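PDB 3CS3: sugar-binding transcriptional regulator, LacI family from Enterococcus faecalis, which probably regulates transcription by binding DNA, with a sugar-binding domain, the part crystallised here, that is expected to sense a small effector as in other LacI-family repressors. Local coordinates for residues 139-144 and 149-154; 37-42 and 57-62; 19-24 and 213-218; 191-196 and 201-206. All coordinates share one frame; numbering follows the deposited sequence.

Contact 1: 139-144 and 149-154; sequences VSTREL and IPYEII
T141 lies over the aromatic ring of Y151, and this methyl-on-ring contact is the outer half of the join between helix and strand. CG2 of T141 sits 3.9 Å from the centroid of the Y151 ring, 27° off the ring normal, displaced toward the rim where CZ of Y151 is its nearest atom at 3.5 Å. The two branches of the threonine divide the work. OG1 takes the position between backbone N and carbonyl carbon (chi1 58°) and is hydrogen-bonded to the carbonyl of L137 one helical turn back; with OG1 so placed, CG2 falls anti to the carbonyl carbon and meets the ring in a CH-pi contact. The inner half belongs to L144, whose fork straddles the start of the second segment: CD1 reaches CB of Y151 at 3.7 Å, while CD2 packs on CB of I149 at 3.8 Å. Leucine suits this place, since its forked end lets one residue touch both neighbours with separate methyls. I153 adds a more distant touch, its CD1 4.3 Å from CG2 of T141. Beneath these side chains the backbone closes the turn: N of I149 donates to O of L144 at 2.7 Å. Farther out, L144 also leans on V121 and I149 on V114 of helix 102-115, while backbone bonds tie 149-154 to strand 121-125. Helix 131-146 and strand 151-155 run nearly antiparallel, at 168° with segment axes 10.2 Å apart, as expected of the returning half of a beta-alpha-beta unit in the parallel sheet of a periplasmic-binding-protein-like domain.

Contact 2: 37-42 and 57-62; sequences FDYEMI and MVDGAI
V58 makes the first touch along 57-62: its CG2 lies 4.2 Å from CD1 of I42, a light apolar contact between two buried beta-branched side chains. The isoleucine has CG1 in the position between its backbone N and carbonyl carbon (chi1 55°), a turn that carries CD1 toward the valine. Both side chains also rest on I10 of the intervening strand 10-15, and F52 of the second subunit packs against I42. At D59 the character changes. Its carboxylate approaches the hydroxyl end of Y39, OD2 standing 3.1 Å from OH and 3.3 Å from CE1 of that tyrosine; the side chains cross at about a right angle, with ring and carboxylate planes 65° apart. The carboxylate has hydrogen bonds elsewhere: OD1 accepts from the backbone N of T8, and OD2 takes a weak bond from N of N9. M247 of helix 232-247 packs on both Y39 and D59. Farther along, the chain runs into a strand that strand 10-15 separates from strand 40-45. The chemistry is therefore mixed: two aliphatic groups meet on the buried side, while beside the phenol the backbone N-H groups of T8 and N9 would be expected to stabilise the negative charge of D59.

Contact 3: 19-24 and 213-218; sequences GGSFYG and DNSELG
OD2 of D213 accepts a bond from a water at 2.7 Å, and the same water accepts from OG of S21 at 2.8 Å, so one molecule ties the two segments together. The carboxylate is gripped from other directions too: its OD1 is bonded to the hydroxyl of Y230 and to a glycerol that probably came from the crystallisation liquor. OD2 also lies 3.5 Å from CD1 of F22, the ring and carboxylate planes being 60° apart; the phenylalanine CG sits between its own N and carbonyl carbon (chi1 68°), bringing the ring beside the aspartate. Next to this, the two serines meet through carbon, OG of S21 standing 3.4 Å from CB of S215. Small side chains suit the spot, where the backbones come within 5.1 Å between CA of S21 and CA of S215. A second water accepts from N of E216 at 2.9 Å; its link to O of S21 is modelled too short and is doubtful. S215 directs its own hydroxyl oxygen to N of G218 at 3.3 Å, an N-cap bond at the start of a short, weakly bonded helix. Its backbone N donates to D186, and E216 forms a salt bridge with K194 of the second subunit. Loops from the two lobes joined through a water, with an aspartate at their junction, are consistent with the interlobe effector cleft of the LacI family, although the glycerol itself is no evidence of a natural ligand.

Contact 4: 191-196 and 201-206; sequences GVYKYV and YQMGKD
M203 fills the hollow formed by Y193, V192 and V196 on helix 186-196, closing the helix-to-strand connection that leads to strand 207-210 in the parallel, Rossmann-like sheet of this domain. Its chain leaves with CG anti to the backbone N (chi1 -168°) and then bends at both chi2 and chi3, and the hook shape lets successive atoms serve different walls. CG lies over one face of the Y193 ring, 3.7 Å above its plane and offset toward the rim, with CZ of Y193 as its nearest atom. SD follows over the same ring, 4.5 Å from the centroid and 19° off the normal, which makes this a Met-aromatic contact. A flexible, unbranched thioether suits such a place because it can curl to match a flat wall and a knobbly one together. The knobbly wall is V196, whose CB stands 3.8 Å from CE of M203, with both of its methyls about as close; V192 closes the bottom more loosely, CG1 being 4.3 Å from that same CE. I209 of strand 207-210 backs M203 and the ring, and the tyrosine hydroxyl is engaged by the carbonyl of P223. Y201 makes a smaller bump: its CB rests against CG1 of V196 at 3.9 Å, although the phenol itself turns off toward L171. Within 201-206 the loop is pinned by D206, on whose OD2 the backbone N of Q202 places a bond of 2.8 Å, arriving from above the carboxylate plane, 36° out of it.

How the contacts relate
The four contacts are spread over the two lobes and the seam between them. Contact 2 belongs to the seven-stranded sheet, contacts 1 and 4 to the four-stranded one, and contact 3 spans the lobes, linking segments 189 residues apart in the chain. Contacts 1 and 2 lie on opposite sides of the chain's centre, their own centres 40 Å apart, as do contacts 2 and 4 at 42 Å. Contact 3 is most central, about 10 Å from that centre, and carries the glycerol beside D213. Its nearest atoms come within about 5 Å of contact 4, and contacts 2, 3 and 4 all touch the second subunit.

Contact 1: 139-144 and 149-154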
loop_
_atom_site.group_PDB
_atom_site.type_symbol
_atom_site.label_atom_id
_atom_site.label_comp_id
_atom_site.label_asym_id
_atom_site.label_seq_id
_atom_site.Cartn_x
_atom_site.Cartn_y
_atom_site.Cartn_z
ATOM N N VAL A 139 19.195 21.051 -2.370
ATOM C CA VAL A 139 18.861 22.006 -1.324
ATOM C C VAL A 139 19.509 21.628 0.016
ATOM O O VAL A 139 19.972 22.506 0.753
ATOM C CB VAL A 139 17.321 22.196 -1.249
ATOM C CG1 VAL A 139 16.841 22.523 0.155
ATOM C CG2 VAL A 139 16.909 23.278 -2.220
ATOM N N SER A 140 19.555 20.323 0.302
ATOM C CA SER A 140 20.167 19.796 1.522
ATOM C C SER A 140 21.659 20.101 1.573
ATOM O O SER A 140 22.134 20.659 2.559
ATOM C CB SER A 140 19.956 18.285 1.635
ATOM O OG SER A 140 18.584 17.964 1.686
ATOM N N THR A 141 22.373 19.742 0.503
ATOM C CA THR A 141 23.818 19.960 0.392
ATOM C C THR A 141 24.190 21.448 0.412
ATOM O O THR A 141 25.163 21.821 1.064
ATOM C CB THR A 141 24.408 19.298 -0.870
ATOM O OG1 THR A 141 23.757 19.817 -2.033
ATOM C CG2 THR A 141 24.222 17.786 -0.823
ATOM N N ARG A 142 23.408 22.279 -0.280
ATOM C CA ARG A 142 23.595 23.737 -0.279
ATOM C C ARG A 142 23.510 24.349 1.125
ATOM O O ARG A 142 24.371 25.147 1.511
ATOM C CB ARG A 142 22.588 24.417 -1.216
ATOM C CG ARG A 142 22.573 25.946 -1.161
ATOM C CD ARG A 142 21.443 26.543 -1.998
ATOM N NE ARG A 142 20.133 26.448 -1.349
ATOM C CZ ARG A 142 18.975 26.791 -1.919
ATOM N NH1 ARG A 142 17.843 26.668 -1.240
ATOM N NH2 ARG A 142 18.940 27.254 -3.164
ATOM N N GLU A 143 22.487 23.964 1.886
ATOM C CA GLU A 143 22.298 24.503 3.234
ATOM C C GLU A 143 23.301 23.956 4.247
ATOM O O GLU A 143 23.687 24.664 5.174
ATOM C CB GLU A 143 20.871 24.272 3.729
ATOM C CG GLU A 143 19.791 25.034 2.963
ATOM C CD GLU A 143 19.859 26.541 3.157
ATOM O OE1 GLU A 143 20.108 26.998 4.295
ATOM O OE2 GLU A 143 19.649 27.269 2.166
ATOM N N LEU A 144 23.717 22.703 4.071
ATOM C CA LEU A 144 24.714 22.104 4.958
ATOM C C LEU A 144 26.086 22.744 4.755
ATOM O O LEU A 144 26.796 23.012 5.722
ATOM C CB LEU A 144 24.775 20.580 4.789
ATOM C CG LEU A 144 23.579 19.795 5.351
ATOM C CD1 LEU A 144 23.669 18.334 4.974
ATOM C CD2 LEU A 144 23.395 19.955 6.859
ATOM N N ILE A 149 28.351 22.351 7.874
ATOM C CA ILE A 149 28.078 20.995 8.348
ATOM C C ILE A 149 28.453 19.983 7.270
ATOM O O ILE A 149 27.966 20.072 6.142
ATOM C CB ILE A 149 26.598 20.807 8.786
ATOM C CG1 ILE A 149 26.242 21.786 9.904
ATOM C CG2 ILE A 149 26.336 19.370 9.249
ATOM C CD1 ILE A 149 24.747 21.988 10.103
ATOM N N PRO A 150 29.360 19.043 7.611
ATOM C CA PRO A 150 29.726 17.925 6.749
ATOM C C PRO A 150 28.554 16.991 6.471
ATOM O O PRO A 150 27.611 16.912 7.269
ATOM C CB PRO A 150 30.786 17.164 7.561
ATOM C CG PRO A 150 31.193 18.040 8.630
ATOM C CD PRO A 150 30.126 19.048 8.866
ATOM N N TYR A 151 28.635 16.281 5.352
ATOM C CA TYR A 151 27.615 15.322 4.983
ATOM C C TYR A 151 28.175 14.131 4.213
ATOM O O TYR A 151 29.225 14.223 3.577
ATOM C CB TYR A 151 26.469 15.995 4.198
ATOM C CG TYR A 151 26.836 16.583 2.839
ATOM C CD1 TYR A 151 26.976 17.959 2.669
ATOM C CD2 TYR A 151 27.012 15.763 1.721
ATOM C CE1 TYR A 151 27.292 18.503 1.423
ATOM C CE2 TYR A 151 27.343 16.293 0.483
ATOM C CZ TYR A 151 27.484 17.660 0.339
ATOM O OH TYR A 151 27.796 18.176 -0.899
ATOM N N GLU A 152 27.455 13.018 4.284
ATOM C CA GLU A 152 27.682 11.876 3.414
ATOM C C GLU A 152 26.352 11.519 2.751
ATOM O O GLU A 152 25.315 11.483 3.412
ATOM C CB GLU A 152 28.235 10.689 4.210
ATOM C CG GLU A 152 28.643 9.503 3.340
ATOM C CD GLU A 152 29.584 8.535 4.037
ATOM O OE1 GLU A 152 29.413 8.268 5.249
ATOM O OE2 GLU A 152 30.500 8.029 3.355
ATOM N N ILE A 153 26.393 11.276 1.444
ATOM C CA ILE A 153 25.225 10.874 0.669
ATOM C C ILE A 153 25.219 9.357 0.532
ATOM O O ILE A 153 26.169 8.768 0.012
ATOM C CB ILE A 153 25.227 11.529 -0.743
ATOM C CG1 ILE A 153 25.122 13.052 -0.625
ATOM C CG2 ILE A 153 24.097 10.967 -1.617
ATOM C CD1 ILE A 153 25.451 13.798 -1.898
ATOM N N ILE A 154 24.149 8.726 1.013
ATOM C CA ILE A 154 24.002 7.277 0.920
ATOM C C ILE A 154 22.841 6.944 0.001
ATOM O O ILE A 154 21.709 7.363 0.239
ATOM C CB ILE A 154 23.824 6.634 2.307
ATOM C CG1 ILE A 154 25.071 6.891 3.150
ATOM C CG2 ILE A 154 23.582 5.128 2.194
ATOM C CD1 ILE A 154 24.780 7.070 4.585
#

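Contact 2: 37-42 and 57-62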
loop_
_atom_site.group_PDB
_atom_site.type_symbol
_atom_site.label_atom_id
_atom_site.label_comp_id
_atom_site.label_asym_id
_atom_site.label_seq_id
_atom_site.Cartn_x
_atom_site.Cartn_y
_atom_site.Cartn_z
ATOM N N PHE A 37 -16.195 14.286 -12.428
ATOM C CA PHE A 37 -16.271 14.424 -13.873
ATOM C C PHE A 37 -16.633 13.104 -14.559
ATOM O O PHE A 37 -16.415 12.952 -15.766
ATOM C CB PHE A 37 -14.947 14.965 -14.419
ATOM C CG PHE A 37 -14.606 16.336 -13.919
ATOM C CD1 PHE A 37 -15.238 17.458 -14.445
ATOM C CD2 PHE A 37 -13.657 16.507 -12.917
ATOM C CE1 PHE A 37 -14.927 18.732 -13.982
ATOM C CE2 PHE A 37 -13.336 17.778 -12.448
ATOM C CZ PHE A 37 -13.973 18.893 -12.980
ATOM N N ASP A 38 -17.191 12.168 -13.784
ATOM C CA ASP A 38 -17.566 10.818 -14.245
ATOM C C ASP A 38 -16.416 10.022 -14.875
ATOM O O ASP A 38 -16.623 9.247 -15.817
ATOM C CB ASP A 38 -18.781 10.851 -15.192
ATOM C CG ASP A 38 -19.973 11.570 -14.593
ATOM O OD1 ASP A 38 -20.411 12.583 -15.188
ATOM O OD2 ASP A 38 -20.465 11.128 -13.531
ATOM N N TYR A 39 -15.206 10.228 -14.360
ATOM C CA TYR A 39 -14.049 9.453 -14.790
ATOM C C TYR A 39 -13.702 8.403 -13.755
ATOM O O TYR A 39 -14.044 8.534 -12.580
ATOM C CB TYR A 39 -12.849 10.362 -15.051
ATOM C CG TYR A 39 -12.735 10.830 -16.481
ATOM C CD1 TYR A 39 -11.712 10.368 -17.306
ATOM C CD2 TYR A 39 -13.656 11.730 -17.016
ATOM C CE1 TYR A 39 -11.602 10.806 -18.629
ATOM C CE2 TYR A 39 -13.559 12.169 -18.336
ATOM C CZ TYR A 39 -12.532 11.703 -19.136
ATOM O OH TYR A 39 -12.438 12.139 -20.441
ATOM N N GLU A 40 -13.040 7.349 -14.210
ATOM C CA GLU A 40 -12.537 6.313 -13.324
ATOM C C GLU A 40 -11.058 6.078 -13.571
ATOM O O GLU A 40 -10.480 6.588 -14.534
ATOM C CB GLU A 40 -13.319 5.013 -13.500
ATOM C CG GLU A 40 -14.637 4.983 -12.740
ATOM C CD GLU A 40 -15.332 3.639 -12.828
ATOM O OE1 GLU A 40 -15.265 2.999 -13.901
ATOM O OE2 GLU A 40 -15.950 3.228 -11.821
ATOM N N MET A 41 -10.444 5.294 -12.701
ATOM C CA MET A 41 -9.012 5.128 -12.752
ATOM C C MET A 41 -8.592 3.664 -12.698
ATOM O O MET A 41 -9.235 2.847 -12.044
ATOM C CB MET A 41 -8.362 5.998 -11.664
ATOM C CG MET A 41 -7.470 5.301 -10.673
ATOM S SD MET A 41 -7.465 6.238 -9.144
ATOM C CE MET A 41 -7.412 4.895 -7.953
ATOM N N ILE A 42 -7.555 3.327 -13.454
ATOM C CA ILE A 42 -6.856 2.069 -13.240
ATOM C C ILE A 42 -5.417 2.350 -12.833
ATOM O O ILE A 42 -4.804 3.316 -13.298
ATOM C CB ILE A 42 -6.928 1.095 -14.442
ATOM C CG1 ILE A 42 -6.434 1.756 -15.727
ATOM C CG2 ILE A 42 -8.348 0.576 -14.601
ATOM C CD1 ILE A 42 -5.314 0.993 -16.405
ATOM N N MET A 57 -7.560 2.223 -24.770
ATOM C CA MET A 57 -8.435 1.898 -23.642
ATOM C C MET A 57 -8.322 2.875 -22.462
ATOM O O MET A 57 -9.057 2.761 -21.479
ATOM C CB MET A 57 -8.185 0.455 -23.184
ATOM C CG MET A 57 -9.064 -0.586 -23.884
ATOM S SD MET A 57 -8.227 -2.140 -24.271
ATOM C CE MET A 57 -7.074 -1.643 -25.557
ATOM N N VAL A 58 -7.412 3.840 -22.574
ATOM C CA VAL A 58 -7.187 4.837 -21.528
ATOM C C VAL A 58 -7.116 6.241 -22.137
ATOM O O VAL A 58 -6.413 6.461 -23.127
ATOM C CB VAL A 58 -5.932 4.465 -20.662
ATOM C CG1 VAL A 58 -5.126 5.677 -20.235
ATOM C CG2 VAL A 58 -6.346 3.648 -19.446
ATOM N N ASP A 59 -7.870 7.176 -21.560
ATOM C CA ASP A 59 -7.937 8.550 -22.070
ATOM C C ASP A 59 -6.666 9.349 -21.810
ATOM O O ASP A 59 -6.189 10.066 -22.691
ATOM C CB ASP A 59 -9.131 9.302 -21.470
ATOM C CG ASP A 59 -10.462 8.891 -22.077
ATOM O OD1 ASP A 59 -10.490 8.080 -23.030
ATOM O OD2 ASP A 59 -11.491 9.390 -21.590
ATOM N N GLY A 60 -6.142 9.238 -20.593
ATOM C CA GLY A 60 -4.991 10.020 -20.159
ATOM C C GLY A 60 -4.263 9.363 -19.002
ATOM O O GLY A 60 -4.745 8.383 -18.439
ATOM N N ALA A 61 -3.105 9.905 -18.636
ATOM C CA ALA A 61 -2.286 9.287 -17.600
ATOM C C ALA A 61 -1.870 10.245 -16.491
ATOM O O ALA A 61 -1.633 11.431 -16.735
ATOM C CB ALA A 61 -1.055 8.603 -18.215
ATOM N N ILE A 62 -1.806 9.714 -15.272
ATOM C CA ILE A 62 -1.169 10.381 -14.148
ATOM C C ILE A 62 0.036 9.525 -13.758
ATOM O O ILE A 62 -0.120 8.353 -13.424
ATOM C CB ILE A 62 -2.138 10.564 -12.955
ATOM C CG1 ILE A 62 -3.267 11.535 -13.323
ATOM C CG2 ILE A 62 -1.395 11.072 -11.717
ATOM C CD1 ILE A 62 -4.415 11.547 -12.325
#

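Contact 3: 19-24 and 213-218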
loop_
_atom_site.group_PDB
_atom_site.type_symbol
_atom_site.label_atom_id
_atom_site.label_comp_id
_atom_site.label_asym_id
_atom_site.label_seq_id
_atom_site.Cartn_x
_atom_site.Cartn_y
_atom_site.Cartn_z
ATOM N N GLY A 19 6.063 3.936 -2.790
ATOM C CA GLY A 19 5.299 4.881 -1.980
ATOM C C GLY A 19 3.940 4.501 -1.421
ATOM O O GLY A 19 3.081 5.370 -1.257
ATOM N N GLY A 20 3.755 3.220 -1.095
ATOM C CA GLY A 20 2.514 2.705 -0.511
ATOM C C GLY A 20 2.193 3.294 0.851
ATOM O O GLY A 20 1.113 3.064 1.400
ATOM N N SER A 21 3.141 4.060 1.385
ATOM C CA SER A 21 2.959 4.795 2.621
ATOM C C SER A 21 2.161 6.084 2.375
ATOM O O SER A 21 1.633 6.685 3.316
ATOM C CB SER A 21 4.321 5.096 3.255
ATOM O OG SER A 21 4.769 6.413 2.969
ATOM N N PHE A 22 2.078 6.508 1.114
ATOM C CA PHE A 22 1.232 7.649 0.751
ATOM C C PHE A 22 0.242 7.368 -0.386
ATOM O O PHE A 22 -0.643 8.196 -0.642
ATOM C CB PHE A 22 2.059 8.927 0.497
ATOM C CG PHE A 22 2.941 8.871 -0.726
ATOM C CD1 PHE A 22 4.253 8.420 -0.633
ATOM C CD2 PHE A 22 2.473 9.308 -1.962
ATOM C CE1 PHE A 22 5.072 8.380 -1.754
ATOM C CE2 PHE A 22 3.286 9.262 -3.086
ATOM C CZ PHE A 22 4.589 8.800 -2.981
ATOM N N TYR A 23 0.394 6.217 -1.054
ATOM C CA TYR A 23 -0.405 5.879 -2.245
ATOM C C TYR A 23 -1.895 5.818 -1.982
ATOM O O TYR A 23 -2.673 6.356 -2.760
ATOM C CB TYR A 23 0.036 4.562 -2.893
ATOM C CG TYR A 23 1.283 4.656 -3.740
ATOM C CD1 TYR A 23 1.719 5.881 -4.251
ATOM C CD2 TYR A 23 2.020 3.515 -4.048
ATOM C CE1 TYR A 23 2.869 5.967 -5.030
ATOM C CE2 TYR A 23 3.173 3.593 -4.825
ATOM C CZ TYR A 23 3.588 4.820 -5.315
ATOM O OH TYR A 23 4.727 4.898 -6.085
ATOM N N GLY A 24 -2.277 5.175 -0.881
ATOM C CA GLY A 24 -3.680 4.989 -0.529
ATOM C C GLY A 24 -4.470 6.285 -0.488
ATOM O O GLY A 24 -5.573 6.366 -1.028
ATOM N N ASP A 213 7.276 12.493 3.899
ATOM C CA ASP A 213 6.004 11.852 3.434
ATOM C C ASP A 213 4.880 11.806 4.460
ATOM O O ASP A 213 3.713 11.825 4.078
ATOM C CB ASP A 213 6.165 10.449 2.809
ATOM C CG ASP A 213 6.808 10.487 1.438
ATOM O OD1 ASP A 213 6.914 11.584 0.855
ATOM O OD2 ASP A 213 7.231 9.416 0.960
ATOM N N ASN A 214 5.233 11.723 5.743
ATOM C CA ASN A 214 4.263 11.607 6.841
ATOM C C ASN A 214 3.367 10.362 6.718
ATOM O O ASN A 214 2.140 10.448 6.695
ATOM C CB ASN A 214 3.449 12.905 6.988
ATOM C CG ASN A 214 2.587 12.939 8.240
ATOM O OD1 ASN A 214 2.965 12.429 9.297
ATOM N ND2 ASN A 214 1.413 13.543 8.119
ATOM N N SER A 215 4.007 9.202 6.624
ATOM C CA SER A 215 3.305 7.932 6.609
ATOM C C SER A 215 2.614 7.742 7.950
ATOM O O SER A 215 3.109 8.218 8.980
ATOM C CB SER A 215 4.278 6.782 6.341
ATOM O OG SER A 215 5.198 6.595 7.404
ATOM N N GLU A 216 1.470 7.061 7.944
ATOM C CA GLU A 216 0.747 6.838 9.193
ATOM C C GLU A 216 1.456 5.848 10.116
ATOM O O GLU A 216 1.305 5.942 11.329
ATOM C CB GLU A 216 -0.733 6.492 8.973
ATOM C CG GLU A 216 -1.024 5.180 8.257
ATOM C CD GLU A 216 -2.523 4.919 8.114
ATOM O OE1 GLU A 216 -2.919 4.242 7.141
ATOM O OE2 GLU A 216 -3.304 5.390 8.973
ATOM N N LEU A 217 2.249 4.934 9.553
ATOM C CA LEU A 217 3.089 4.048 10.371
ATOM C C LEU A 217 4.110 4.845 11.188
ATOM O O LEU A 217 4.332 4.550 12.363
ATOM C CB LEU A 217 3.791 2.991 9.514
ATOM C CG LEU A 217 4.711 1.985 10.223
ATOM C CD1 LEU A 217 3.991 1.209 11.330
ATOM C CD2 LEU A 217 5.343 1.023 9.219
ATOM N N GLY A 218 4.691 5.874 10.569
ATOM C CA GLY A 218 5.631 6.777 11.234
ATOM C C GLY A 218 5.048 7.506 12.430
ATOM O O GLY A 218 5.774 7.840 13.374
HETATM O O HOH W 1 0.818 5.828 5.435
HETATM O O HOH W 2 7.392 7.250 2.564
#

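Contact 4: 191-196 and 201-206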
loop_
_atom_site.group_PDB
_atom_site.type_symbol
_atom_site.label_atom_id
_atom_site.label_comp_id
_atom_site.label_asym_id
_atom_site.label_seq_id
_atom_site.Cartn_x
_atom_site.Cartn_y
_atom_site.Cartn_z
ATOM N N GLY A 191 12.861 1.419 7.453
ATOM C CA GLY A 191 13.969 0.478 7.255
ATOM C C GLY A 191 15.115 0.675 8.233
ATOM O O GLY A 191 15.707 -0.297 8.695
ATOM N N VAL A 192 15.417 1.934 8.551
ATOM C CA VAL A 192 16.432 2.262 9.555
ATOM C C VAL A 192 15.978 1.810 10.948
ATOM O O VAL A 192 16.761 1.195 11.672
ATOM C CB VAL A 192 16.834 3.774 9.525
ATOM C CG1 VAL A 192 17.805 4.124 10.650
ATOM C CG2 VAL A 192 17.452 4.135 8.179
ATOM N N TYR A 193 14.716 2.093 11.296
ATOM C CA TYR A 193 14.095 1.594 12.537
ATOM C C TYR A 193 14.235 0.077 12.689
ATOM O O TYR A 193 14.585 -0.407 13.767
ATOM C CB TYR A 193 12.609 1.944 12.589
ATOM C CG TYR A 193 12.266 3.290 13.170
ATOM C CD1 TYR A 193 12.516 4.466 12.464
ATOM C CD2 TYR A 193 11.657 3.389 14.414
ATOM C CE1 TYR A 193 12.185 5.707 12.993
ATOM C CE2 TYR A 193 11.320 4.624 14.953
ATOM C CZ TYR A 193 11.587 5.778 14.235
ATOM O OH TYR A 193 11.255 7.003 14.759
ATOM N N LYS A 194 13.961 -0.652 11.606
ATOM C CA LYS A 194 14.067 -2.115 11.578
ATOM C C LYS A 194 15.432 -2.633 12.026
ATOM O O LYS A 194 15.506 -3.489 12.909
ATOM C CB LYS A 194 13.732 -2.668 10.188
ATOM C CG LYS A 194 12.398 -3.394 10.090
ATOM C CD LYS A 194 11.212 -2.457 9.881
ATOM C CE LYS A 194 9.913 -3.258 9.798
ATOM N NZ LYS A 194 8.840 -2.565 9.036
ATOM N N TYR A 195 16.499 -2.101 11.431
ATOM C CA TYR A 195 17.859 -2.526 11.761
ATOM C C TYR A 195 18.302 -2.107 13.162
ATOM O O TYR A 195 18.998 -2.863 13.841
ATOM C CB TYR A 195 18.868 -2.034 10.713
ATOM C CG TYR A 195 20.268 -2.568 10.938
ATOM C CD1 TYR A 195 21.237 -1.796 11.580
ATOM C CD2 TYR A 195 20.614 -3.854 10.534
ATOM C CE1 TYR A 195 22.514 -2.289 11.803
ATOM C CE2 TYR A 195 21.888 -4.356 10.754
ATOM C CZ TYR A 195 22.832 -3.568 11.387
ATOM O OH TYR A 195 24.098 -4.058 11.603
ATOM N N VAL A 196 17.895 -0.913 13.588
ATOM C CA VAL A 196 18.254 -0.386 14.911
ATOM C C VAL A 196 17.577 -1.188 16.038
ATOM O O VAL A 196 18.125 -1.319 17.138
ATOM C CB VAL A 196 17.993 1.148 14.998
ATOM C CG1 VAL A 196 18.101 1.676 16.423
ATOM C CG2 VAL A 196 18.978 1.891 14.108
ATOM N N TYR A 201 21.579 0.207 19.790
ATOM C CA TYR A 201 21.316 1.624 19.543
ATOM C C TYR A 201 19.888 2.021 19.903
ATOM O O TYR A 201 18.947 1.244 19.727
ATOM C CB TYR A 201 21.596 1.980 18.080
ATOM C CG TYR A 201 23.060 1.971 17.695
ATOM C CD1 TYR A 201 23.843 3.121 17.822
ATOM C CD2 TYR A 201 23.661 0.818 17.190
ATOM C CE1 TYR A 201 25.190 3.119 17.463
ATOM C CE2 TYR A 201 25.006 0.803 16.829
ATOM C CZ TYR A 201 25.763 1.955 16.968
ATOM O OH TYR A 201 27.090 1.940 16.609
ATOM N N GLN A 202 19.746 3.243 20.405
ATOM C CA GLN A 202 18.462 3.792 20.811
ATOM C C GLN A 202 18.054 4.892 19.831
ATOM O O GLN A 202 18.800 5.852 19.624
ATOM C CB GLN A 202 18.570 4.348 22.235
ATOM C CG GLN A 202 17.260 4.819 22.858
ATOM C CD GLN A 202 17.453 5.429 24.241
ATOM O OE1 GLN A 202 16.935 6.506 24.533
ATOM N NE2 GLN A 202 18.210 4.746 25.095
ATOM N N MET A 203 16.876 4.737 19.228
ATOM C CA MET A 203 16.343 5.719 18.283
ATOM C C MET A 203 15.972 7.012 19.002
ATOM O O MET A 203 15.327 6.986 20.052
ATOM C CB MET A 203 15.136 5.148 17.531
ATOM C CG MET A 203 14.670 5.977 16.326
ATOM S SD MET A 203 15.902 6.174 15.011
ATOM C CE MET A 203 16.261 4.466 14.602
ATOM N N GLY A 204 16.409 8.137 18.440
ATOM C CA GLY A 204 16.195 9.449 19.047
ATOM C C GLY A 204 17.363 9.912 19.901
ATOM O O GLY A 204 17.605 11.110 20.025
ATOM N N LYS A 205 18.084 8.958 20.489
ATOM C CA LYS A 205 19.221 9.246 21.360
ATOM C C LYS A 205 20.556 9.014 20.641
ATOM O O LYS A 205 21.334 9.953 20.450
ATOM C CB LYS A 205 19.138 8.400 22.640
ATOM C CG LYS A 205 20.294 8.597 23.620
ATOM C CD LYS A 205 20.410 7.420 24.577
ATOM C CE LYS A 205 21.753 7.403 25.292
ATOM N NZ LYS A 205 21.975 6.106 25.997
ATOM N N ASP A 206 20.806 7.766 20.246
ATOM C CA ASP A 206 22.066 7.370 19.610
ATOM C C ASP A 206 22.042 7.631 18.112
ATOM O O ASP A 206 23.077 7.892 17.499
ATOM C CB ASP A 206 22.357 5.886 19.857
ATOM C CG ASP A 206 22.328 5.513 21.330
ATOM O OD1 ASP A 206 22.694 6.357 22.179
ATOM O OD2 ASP A 206 21.945 4.364 21.635
#